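Local coordinates for protein lipoteichoic acid primase (Listeria monocytogenes, PDB 4UOP) that belongs to the sulfatase family of enzymes and carries a magnesium ion in the extracellular catalytic domain modelled here, at residues B[114-119]-B[213-218]; B[137-142]-B[344-349]; B[59-64]-B[271-276]. One frame throughout, in Å; residues are numbered along the deposited sequence.

Contact 1 (B[114-119]-B[213-218])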
loop_
_atom_site.group_PDB
_atom_site.type_symbol
_atom_site.label_atom_id
_atom_site.label_comp_id
_atom_site.label_asym_id
_atom_site.label_seq_id
_atom_site.Cartn_x
_atom_site.Cartn_y
_atom_site.Cartn_z
ATOM N N SER B 114 -9.239 11.605 4.561
ATOM C CA SER B 114 -9.181 12.763 3.670
ATOM C C SER B 114 -10.239 13.795 4.023
ATOM O O SER B 114 -9.963 14.990 4.120
ATOM C CB SER B 114 -9.379 12.313 2.215
ATOM O OG SER B 114 -8.263 11.604 1.754
ATOM N N VAL B 115 -11.454 13.319 4.242
ATOM C CA VAL B 115 -12.557 14.209 4.537
ATOM C C VAL B 115 -12.417 14.876 5.911
ATOM O O VAL B 115 -12.572 16.102 6.029
ATOM C CB VAL B 115 -13.902 13.471 4.384
ATOM C CG1 VAL B 115 -15.062 14.346 4.825
ATOM C CG2 VAL B 115 -14.070 13.040 2.931
ATOM N N TYR B 116 -12.097 14.106 6.943
ATOM C CA TYR B 116 -12.039 14.676 8.291
ATOM C C TYR B 116 -10.830 15.610 8.497
ATOM O O TYR B 116 -10.948 16.591 9.228
ATOM C CB TYR B 116 -12.003 13.601 9.375
ATOM C CG TYR B 116 -13.110 12.567 9.316
ATOM C CD1 TYR B 116 -14.354 12.874 8.813
ATOM C CD2 TYR B 116 -12.894 11.276 9.789
ATOM C CE1 TYR B 116 -15.353 11.912 8.756
ATOM C CE2 TYR B 116 -13.878 10.315 9.735
ATOM C CZ TYR B 116 -15.102 10.633 9.211
ATOM O OH TYR B 116 -16.086 9.664 9.139
ATOM N N THR B 117 -9.691 15.268 7.894
ATOM C CA THR B 117 -8.417 15.929 8.202
ATOM C C THR B 117 -7.964 16.944 7.161
ATOM O O THR B 117 -7.122 17.796 7.478
ATOM C CB THR B 117 -7.243 14.925 8.398
ATOM O OG1 THR B 117 -6.868 14.327 7.146
ATOM C CG2 THR B 117 -7.606 13.857 9.397
ATOM N N SER B 118 -8.477 16.849 5.928
ATOM C CA SER B 118 -7.954 17.622 4.807
ATOM C C SER B 118 -6.433 17.452 4.671
ATOM O O SER B 118 -5.709 18.412 4.387
ATOM C CB SER B 118 -8.337 19.106 4.948
ATOM O OG SER B 118 -8.313 19.766 3.698
ATOM N N THR B 119 -5.952 16.247 4.940
ATOM C CA THR B 119 -4.560 15.874 4.661
ATOM C C THR B 119 -4.619 14.612 3.811
ATOM O O THR B 119 -5.638 13.906 3.810
ATOM C CB THR B 119 -3.734 15.606 5.945
ATOM O OG1 THR B 119 -4.192 14.419 6.607
ATOM C CG2 THR B 119 -3.813 16.752 6.893
ATOM N N LYS B 213 -26.929 22.148 17.829
ATOM C CA LYS B 213 -26.328 22.054 16.505
ATOM C C LYS B 213 -25.502 20.777 16.474
ATOM O O LYS B 213 -24.786 20.480 17.444
ATOM C CB LYS B 213 -25.412 23.234 16.227
ATOM C CG LYS B 213 -26.105 24.565 16.005
ATOM C CD LYS B 213 -25.121 25.596 15.483
ATOM C CE LYS B 213 -23.853 25.624 16.315
ATOM N NZ LYS B 213 -23.058 26.855 16.088
ATOM N N PHE B 214 -25.587 20.032 15.370
ATOM C CA PHE B 214 -24.881 18.764 15.275
ATOM C C PHE B 214 -24.221 18.583 13.910
ATOM O O PHE B 214 -24.663 19.148 12.899
ATOM C CB PHE B 214 -25.830 17.587 15.577
ATOM C CG PHE B 214 -26.974 17.452 14.602
ATOM C CD1 PHE B 214 -26.824 16.746 13.429
ATOM C CD2 PHE B 214 -28.204 18.042 14.866
ATOM C CE1 PHE B 214 -27.871 16.621 12.534
ATOM C CE2 PHE B 214 -29.248 17.922 13.986
ATOM C CZ PHE B 214 -29.087 17.215 12.805
ATOM N N TYR B 215 -23.134 17.823 13.922
ATOM C CA TYR B 215 -22.523 17.264 12.733
ATOM C C TYR B 215 -22.641 15.758 12.864
ATOM O O TYR B 215 -22.132 15.169 13.831
ATOM C CB TYR B 215 -21.053 17.703 12.617
ATOM C CG TYR B 215 -20.171 16.881 11.691
ATOM C CD1 TYR B 215 -20.663 16.337 10.510
ATOM C CD2 TYR B 215 -18.822 16.686 11.990
ATOM C CE1 TYR B 215 -19.847 15.589 9.659
ATOM C CE2 TYR B 215 -17.996 15.967 11.142
ATOM C CZ TYR B 215 -18.522 15.395 9.991
ATOM O OH TYR B 215 -17.704 14.668 9.157
ATOM N N ALA B 216 -23.341 15.140 11.915
ATOM C CA ALA B 216 -23.444 13.684 11.836
ATOM C C ALA B 216 -22.795 13.185 10.545
ATOM O O ALA B 216 -23.111 13.678 9.452
ATOM C CB ALA B 216 -24.899 13.277 11.889
ATOM N N GLN B 217 -21.856 12.249 10.676
ATOM C CA GLN B 217 -21.218 11.583 9.531
ATOM C C GLN B 217 -21.714 10.135 9.490
ATOM O O GLN B 217 -21.531 9.413 10.457
ATOM C CB GLN B 217 -19.709 11.584 9.685
ATOM C CG GLN B 217 -18.974 10.853 8.579
ATOM C CD GLN B 217 -18.630 11.713 7.381
ATOM O OE1 GLN B 217 -18.547 12.948 7.473
ATOM N NE2 GLN B 217 -18.352 11.060 6.254
ATOM N N LEU B 218 -22.356 9.750 8.396
ATOM C CA LEU B 218 -22.871 8.404 8.223
ATOM C C LEU B 218 -22.074 7.714 7.128
ATOM O O LEU B 218 -21.845 8.293 6.053
ATOM C CB LEU B 218 -24.354 8.435 7.863
ATOM C CG LEU B 218 -25.305 8.955 8.939
ATOM C CD1 LEU B 218 -25.382 10.467 8.929
ATOM C CD2 LEU B 218 -26.710 8.407 8.749
#

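Contact 2 (B[137-142]-B[344-349])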
loop_
_atom_site.group_PDB
_atom_site.type_symbol
_atom_site.label_atom_id
_atom_site.label_comp_id
_atom_site.label_asym_id
_atom_site.label_seq_id
_atom_site.Cartn_x
_atom_site.Cartn_y
_atom_site.Cartn_z
ATOM N N PRO B 137 -5.894 17.680 14.295
ATOM C CA PRO B 137 -6.784 18.754 13.891
ATOM C C PRO B 137 -7.716 18.275 12.778
ATOM O O PRO B 137 -7.295 17.518 11.904
ATOM C CB PRO B 137 -5.839 19.845 13.384
ATOM C CG PRO B 137 -4.514 19.525 14.000
ATOM C CD PRO B 137 -4.481 18.033 14.075
ATOM N N SER B 138 -8.966 18.714 12.815
ATOM C CA SER B 138 -9.971 18.093 11.983
ATOM C C SER B 138 -11.237 18.897 11.896
ATOM O O SER B 138 -11.430 19.892 12.612
ATOM C CB SER B 138 -10.306 16.715 12.535
ATOM O OG SER B 138 -11.150 16.827 13.659
ATOM N N MET B 139 -12.107 18.449 11.004
ATOM C CA MET B 139 -13.426 19.041 10.841
ATOM C C MET B 139 -14.289 18.867 12.088
ATOM O O MET B 139 -14.870 19.844 12.556
ATOM C CB MET B 139 -14.125 18.465 9.584
ATOM C CG MET B 139 -15.585 18.843 9.435
ATOM S SD MET B 139 -16.139 18.913 7.727
ATOM C CE MET B 139 -15.882 17.208 7.220
ATOM N N PRO B 140 -14.417 17.627 12.621
ATOM C CA PRO B 140 -15.213 17.491 13.846
ATOM C C PRO B 140 -14.633 18.258 15.044
ATOM O O PRO B 140 -15.386 18.811 15.838
ATOM C CB PRO B 140 -15.221 15.976 14.115
ATOM C CG PRO B 140 -14.195 15.397 13.221
ATOM C CD PRO B 140 -14.056 16.315 12.062
ATOM N N ARG B 141 -13.317 18.313 15.155
ATOM C CA ARG B 141 -12.696 19.050 16.241
ATOM C C ARG B 141 -13.000 20.545 16.118
ATOM O O ARG B 141 -13.411 21.182 17.091
ATOM C CB ARG B 141 -11.188 18.803 16.262
ATOM C CG ARG B 141 -10.476 19.446 17.437
ATOM C CD ARG B 141 -8.975 19.134 17.430
ATOM N NE ARG B 141 -8.704 17.694 17.403
ATOM C CZ ARG B 141 -8.798 16.877 18.450
ATOM N NH1 ARG B 141 -9.155 17.327 19.656
ATOM N NH2 ARG B 141 -8.539 15.589 18.297
ATOM N N LEU B 142 -12.839 21.100 14.922
ATOM C CA LEU B 142 -13.131 22.507 14.697
ATOM C C LEU B 142 -14.614 22.811 14.919
ATOM O O LEU B 142 -14.961 23.833 15.492
ATOM C CB LEU B 142 -12.702 22.933 13.294
ATOM C CG LEU B 142 -12.903 24.398 12.915
ATOM C CD1 LEU B 142 -12.242 25.322 13.929
ATOM C CD2 LEU B 142 -12.332 24.635 11.528
ATOM N N THR B 344 -14.428 23.518 2.004
ATOM C CA THR B 344 -15.633 23.917 1.303
ATOM C C THR B 344 -16.789 24.089 2.309
ATOM O O THR B 344 -17.532 25.079 2.277
ATOM C CB THR B 344 -15.988 22.883 0.203
ATOM O OG1 THR B 344 -14.908 22.783 -0.736
ATOM C CG2 THR B 344 -17.260 23.258 -0.562
ATOM N N VAL B 345 -16.941 23.113 3.203
ATOM C CA VAL B 345 -18.013 23.137 4.168
ATOM C C VAL B 345 -17.817 24.225 5.238
ATOM O O VAL B 345 -18.773 24.901 5.606
ATOM C CB VAL B 345 -18.191 21.748 4.816
ATOM C CG1 VAL B 345 -19.157 21.819 6.002
ATOM C CG2 VAL B 345 -18.709 20.781 3.767
ATOM N N MET B 346 -16.593 24.397 5.711
ATOM C CA MET B 346 -16.327 25.404 6.733
ATOM C C MET B 346 -16.703 26.794 6.204
ATOM O O MET B 346 -17.256 27.610 6.951
ATOM C CB MET B 346 -14.866 25.382 7.183
ATOM C CG MET B 346 -14.412 24.106 7.885
ATOM S SD MET B 346 -15.402 23.600 9.324
ATOM C CE MET B 346 -16.648 22.567 8.544
ATOM N N ASN B 347 -16.428 27.060 4.930
ATOM C CA ASN B 347 -16.844 28.331 4.339
ATOM C C ASN B 347 -18.369 28.523 4.379
ATOM O O ASN B 347 -18.874 29.579 4.785
ATOM C CB ASN B 347 -16.297 28.471 2.914
ATOM C CG ASN B 347 -16.782 29.735 2.226
ATOM O OD1 ASN B 347 -16.368 30.846 2.584
ATOM N ND2 ASN B 347 -17.665 29.587 1.263
ATOM N N LEU B 348 -19.122 27.505 3.962
ATOM C CA LEU B 348 -20.575 27.597 3.999
ATOM C C LEU B 348 -21.112 27.831 5.418
ATOM O O LEU B 348 -22.084 28.584 5.615
ATOM C CB LEU B 348 -21.209 26.324 3.407
ATOM C CG LEU B 348 -21.000 26.137 1.913
ATOM C CD1 LEU B 348 -21.464 24.747 1.486
ATOM C CD2 LEU B 348 -21.763 27.193 1.132
ATOM N N LEU B 349 -20.491 27.178 6.397
ATOM C CA LEU B 349 -20.922 27.281 7.785
ATOM C C LEU B 349 -20.439 28.579 8.457
ATOM O O LEU B 349 -20.770 28.821 9.602
ATOM C CB LEU B 349 -20.441 26.067 8.575
ATOM C CG LEU B 349 -21.098 24.723 8.192
ATOM C CD1 LEU B 349 -20.451 23.583 8.967
ATOM C CD2 LEU B 349 -22.592 24.734 8.412
#

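Contact 3 (B[59-64]-B[271-276])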
loop_
_atom_site.group_PDB
_atom_site.type_symbol
_atom_site.label_atom_id
_atom_site.label_comp_id
_atom_site.label_asym_id
_atom_site.label_seq_id
_atom_site.Cartn_x
_atom_site.Cartn_y
_atom_site.Cartn_z
ATOM N N ASN B 59 -27.093 22.778 10.866
ATOM C CA ASN B 59 -26.502 21.480 11.148
ATOM C C ASN B 59 -25.725 21.009 9.919
ATOM O O ASN B 59 -25.817 21.618 8.841
ATOM C CB ASN B 59 -27.571 20.461 11.513
ATOM C CG ASN B 59 -28.485 20.952 12.595
ATOM O OD1 ASN B 59 -28.058 21.163 13.717
ATOM N ND2 ASN B 59 -29.747 21.168 12.261
ATOM N N LEU B 60 -24.962 19.938 10.088
ATOM C CA LEU B 60 -24.187 19.325 9.000
ATOM C C LEU B 60 -24.411 17.810 9.032
ATOM O O LEU B 60 -24.152 17.150 10.040
ATOM C CB LEU B 60 -22.704 19.615 9.167
ATOM C CG LEU B 60 -21.724 18.980 8.179
ATOM C CD1 LEU B 60 -22.027 19.412 6.768
ATOM C CD2 LEU B 60 -20.304 19.355 8.578
ATOM N N ILE B 61 -24.924 17.291 7.936
ATOM C CA ILE B 61 -25.081 15.851 7.741
ATOM C C ILE B 61 -24.274 15.439 6.505
ATOM O O ILE B 61 -24.465 15.984 5.403
ATOM C CB ILE B 61 -26.546 15.483 7.569
ATOM C CG1 ILE B 61 -27.337 15.842 8.825
ATOM C CG2 ILE B 61 -26.667 13.999 7.220
ATOM C CD1 ILE B 61 -28.838 15.862 8.621
ATOM N N ILE B 62 -23.361 14.491 6.670
ATOM C CA ILE B 62 -22.534 14.023 5.569
ATOM C C ILE B 62 -22.691 12.508 5.456
ATOM O O ILE B 62 -22.553 11.792 6.465
ATOM C CB ILE B 62 -21.057 14.352 5.801
ATOM C CG1 ILE B 62 -20.879 15.872 5.949
ATOM C CG2 ILE B 62 -20.211 13.793 4.673
ATOM C CD1 ILE B 62 -19.440 16.308 6.084
ATOM N N VAL B 63 -23.050 12.048 4.264
ATOM C CA VAL B 63 -23.211 10.621 4.004
ATOM C C VAL B 63 -22.164 10.171 2.980
ATOM O O VAL B 63 -22.100 10.697 1.875
ATOM C CB VAL B 63 -24.606 10.249 3.494
ATOM C CG1 VAL B 63 -24.721 8.740 3.373
ATOM C CG2 VAL B 63 -25.691 10.798 4.404
ATOM N N GLN B 64 -21.346 9.213 3.394
ATOM C CA GLN B 64 -20.318 8.605 2.574
ATOM C C GLN B 64 -20.884 7.299 2.027
ATOM O O GLN B 64 -21.148 6.377 2.799
ATOM C CB GLN B 64 -19.075 8.323 3.395
ATOM C CG GLN B 64 -17.941 7.740 2.571
ATOM C CD GLN B 64 -16.652 7.568 3.339
ATOM O OE1 GLN B 64 -15.959 8.548 3.680
ATOM N NE2 GLN B 64 -16.294 6.322 3.596
ATOM N N SER B 271 -39.259 16.093 8.856
ATOM C CA SER B 271 -38.944 16.496 10.195
ATOM C C SER B 271 -38.556 17.961 10.314
ATOM O O SER B 271 -38.587 18.497 11.419
ATOM C CB SER B 271 -37.797 15.648 10.742
ATOM O OG SER B 271 -36.587 15.963 10.083
ATOM N N GLY B 272 -38.196 18.604 9.203
ATOM C CA GLY B 272 -37.648 19.965 9.251
ATOM C C GLY B 272 -36.120 20.047 9.293
ATOM O O GLY B 272 -35.539 21.131 9.135
ATOM N N ILE B 273 -35.452 18.916 9.501
ATOM C CA ILE B 273 -33.985 18.915 9.593
ATOM C C ILE B 273 -33.348 19.351 8.264
ATOM O O ILE B 273 -32.364 20.087 8.256
ATOM C CB ILE B 273 -33.460 17.548 10.058
ATOM C CG1 ILE B 273 -33.853 17.315 11.518
ATOM C CG2 ILE B 273 -31.944 17.465 9.946
ATOM C CD1 ILE B 273 -33.752 15.867 11.942
ATOM N N TRP B 274 -33.929 18.924 7.147
ATOM C CA TRP B 274 -33.376 19.229 5.811
ATOM C C TRP B 274 -33.238 20.732 5.594
ATOM O O TRP B 274 -32.221 21.212 5.075
ATOM C CB TRP B 274 -34.274 18.636 4.749
ATOM C CG TRP B 274 -33.824 18.788 3.337
ATOM C CD1 TRP B 274 -34.321 19.660 2.411
ATOM C CD2 TRP B 274 -32.827 18.011 2.664
ATOM N NE1 TRP B 274 -33.695 19.476 1.200
ATOM C CE2 TRP B 274 -32.752 18.490 1.334
ATOM C CE3 TRP B 274 -31.968 16.975 3.060
ATOM C CZ2 TRP B 274 -31.875 17.946 0.390
ATOM C CZ3 TRP B 274 -31.097 16.434 2.123
ATOM C CH2 TRP B 274 -31.058 16.920 0.801
ATOM N N ASP B 275 -34.267 21.461 6.011
ATOM C CA ASP B 275 -34.318 22.908 5.819
ATOM C C ASP B 275 -33.455 23.652 6.815
ATOM O O ASP B 275 -33.344 24.874 6.721
ATOM C CB ASP B 275 -35.762 23.411 5.926
ATOM C CG ASP B 275 -36.655 22.867 4.823
ATOM O OD1 ASP B 275 -36.176 22.712 3.682
ATOM O OD2 ASP B 275 -37.846 22.598 5.081
ATOM N N ASP B 276 -32.838 22.932 7.751
ATOM C CA ASP B 276 -31.959 23.517 8.746
ATOM C C ASP B 276 -30.556 22.901 8.750
ATOM O O ASP B 276 -29.836 23.020 9.749
ATOM C CB ASP B 276 -32.589 23.355 10.138
ATOM C CG ASP B 276 -33.187 24.657 10.685
ATOM O OD1 ASP B 276 -33.344 25.648 9.919
ATOM O OD2 ASP B 276 -33.494 24.678 11.907
HETATM O O HOH W 1 -31.547 23.304 13.487
#

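Contact 1 (B[114-119]-B[213-218])
Tyr116, on the last turn of helix 107-117, brings its phenol end up to Gln217 on strand 214-219, and the two side chains come from opposite directions. The packing is edge-on. Gln217 CG sits in the plane of the Tyr116 ring, 3.2 Å from Tyr116 OH, while the amide beyond it stands 85° from the ring plane, with Gln217 CD 3.6 Å from Tyr116 CE1. Gln217 leaves the strand with CG opposite the backbone N, and a bend at chi2 then turns the amide along the ring edge. Tyr215 crosses Tyr116 at about a right angle and brings its hydroxyl to 3.6 Å from Tyr116 CE1, an oblique approach. Phe172 makes an edge-to-face stack with Tyr116.

The hydrogen bonds run within each side rather than between the two. Tyr215 OH donates to Gln217 OE1 at 2.6 Å; the C=O...O angle is 138°, with the donor tilted 24° from the carbonyl plane. Two residues apart on one strand, these side chains therefore form a single polar unit. At the helix end, Thr117 OG1 accepts from Thr119 N (3.1 Å) in an ST turn. Thr108 of the same helix is a magnesium ligand, and the side chain of Gln217 lies about 11 Å from the magnesium ion.

Tyr116 OH turns back to Glu112 OE1 on its own helix and Gln217 OE1 takes the Tyr215 hydroxyl, so neither bond spans the two segments. Between them the join is van der Waals packing, a ring edge against a side chain whose carbonyl oxygen is bonded within its own strand.

Contact 2 (B[137-142]-B[344-349])
Met139, Leu142 and Met346 meet with no flat group among them: there is no ring or amide whose faces or edges could be filled, and the contact is made entirely by flexible thioether and methyl ends. Met346, on helix 341-348, reaches across to both residues of helix 139-144. Its terminal CE lies 3.8 Å from Met139 SD, while its sulfur SD is 3.9 Å from Leu142 CD2. The two methionines cross at a slant; Leu142 and Met346 run alongside each other, antiparallel in sense. Bends at chi2 (-55°) and chi3 (89°) fold the Met346 chain, so that its sulfur and its methyl serve different partners.

The start of helix 139-144 is set by Ser138 at the N-cap, whose OG accepts from Arg141 N at 3.0 Å in a nearly straight capping bond (161°). That oxygen is also bonded to Val170 O. Beneath the helix pair lies strand 59-65, where Ile62 touches Met139 and Leu60 touches Val345.

Sulfur and methyl contacts of this kind carry little directional demand. The two helices are joined by apolar fit, while their polar groups are occupied by capping and by neighbouring loops.

Contact 3 (B[59-64]-B[271-276])
Ile61, in strand 59-65, lays its CD1 methyl against CG2 of Ile273 at 3.7 Å, the two side chains crossing at about a right angle. With chi2 extended (164°), Ile61 reaches out from the strand. Ile273 meets it with its short branch, which lies opposite the backbone N. Leu268, from helix 246-271, touches both isoleucines, and Tyr208 of helix 193-209 touches Ile273, so the pair belongs to the layer between the sheet and the helices on that side.

At the start of the strand the contact becomes polar. Asn59 N donates to Asp276 O at 3.0 Å with an N-H...O angle of 159°, and the donor lies in the carbonyl plane. A water ties the side chains together as well: it accepts from Asn59 ND2 at 3.1 Å and donates to Asp276 OD2 at 2.9 Å. The other end of the Asn59 amide, OD1, accepts from Phe214 N. With bonds at both ends, the rotation of the amide is fixed, and one residue links its own strand to the chain entering each neighbouring strand. Asp276 OD1 adds a long, weak ion pair with Lys58 NZ.

Helix 246-271 gives way at Gly272, which takes a positive phi, and a short 3-10 turn at 274-275 leads on, with Asp276 N bonded to Ile273 O at 2.9 Å. From Asp276 the chain enters strand 277-283, parallel to 59-65. Strands 214-219 and 277-283 flank 59-65, joined by a connection that includes helix 246-271: a beta-alpha-beta crossover passing over the strand between. Glu66 follows one strand, and Asp284 and His285 the other, as magnesium ligands at the far ends, the layout of a sulfatase-family alpha/beta core.

How the contacts relate
All three contacts are largely buried; the centre of contact 1 is nearest the chain centre, about 10 Å away, against about 15 Å for contact 2 and about 17 Å for contact 3. Contacts 1 and 3 share the central sheet, since strands 214-219 and 59-65 are parallel neighbours, probably bonded through Leu218 N and Ile62 O (2.8 Å). Contact 2 touches both: Met139 N probably donates to Tyr116 O (2.8 Å), while Met139 CE packs on Ile62 CD1. Chemistry follows place. Contact 1 sets one tyrosine edge beside a glutamine side chain, contact 2 is wholly apolar between helices, and contact 3, at the strand entrances, adds a backbone bond and a water bridge.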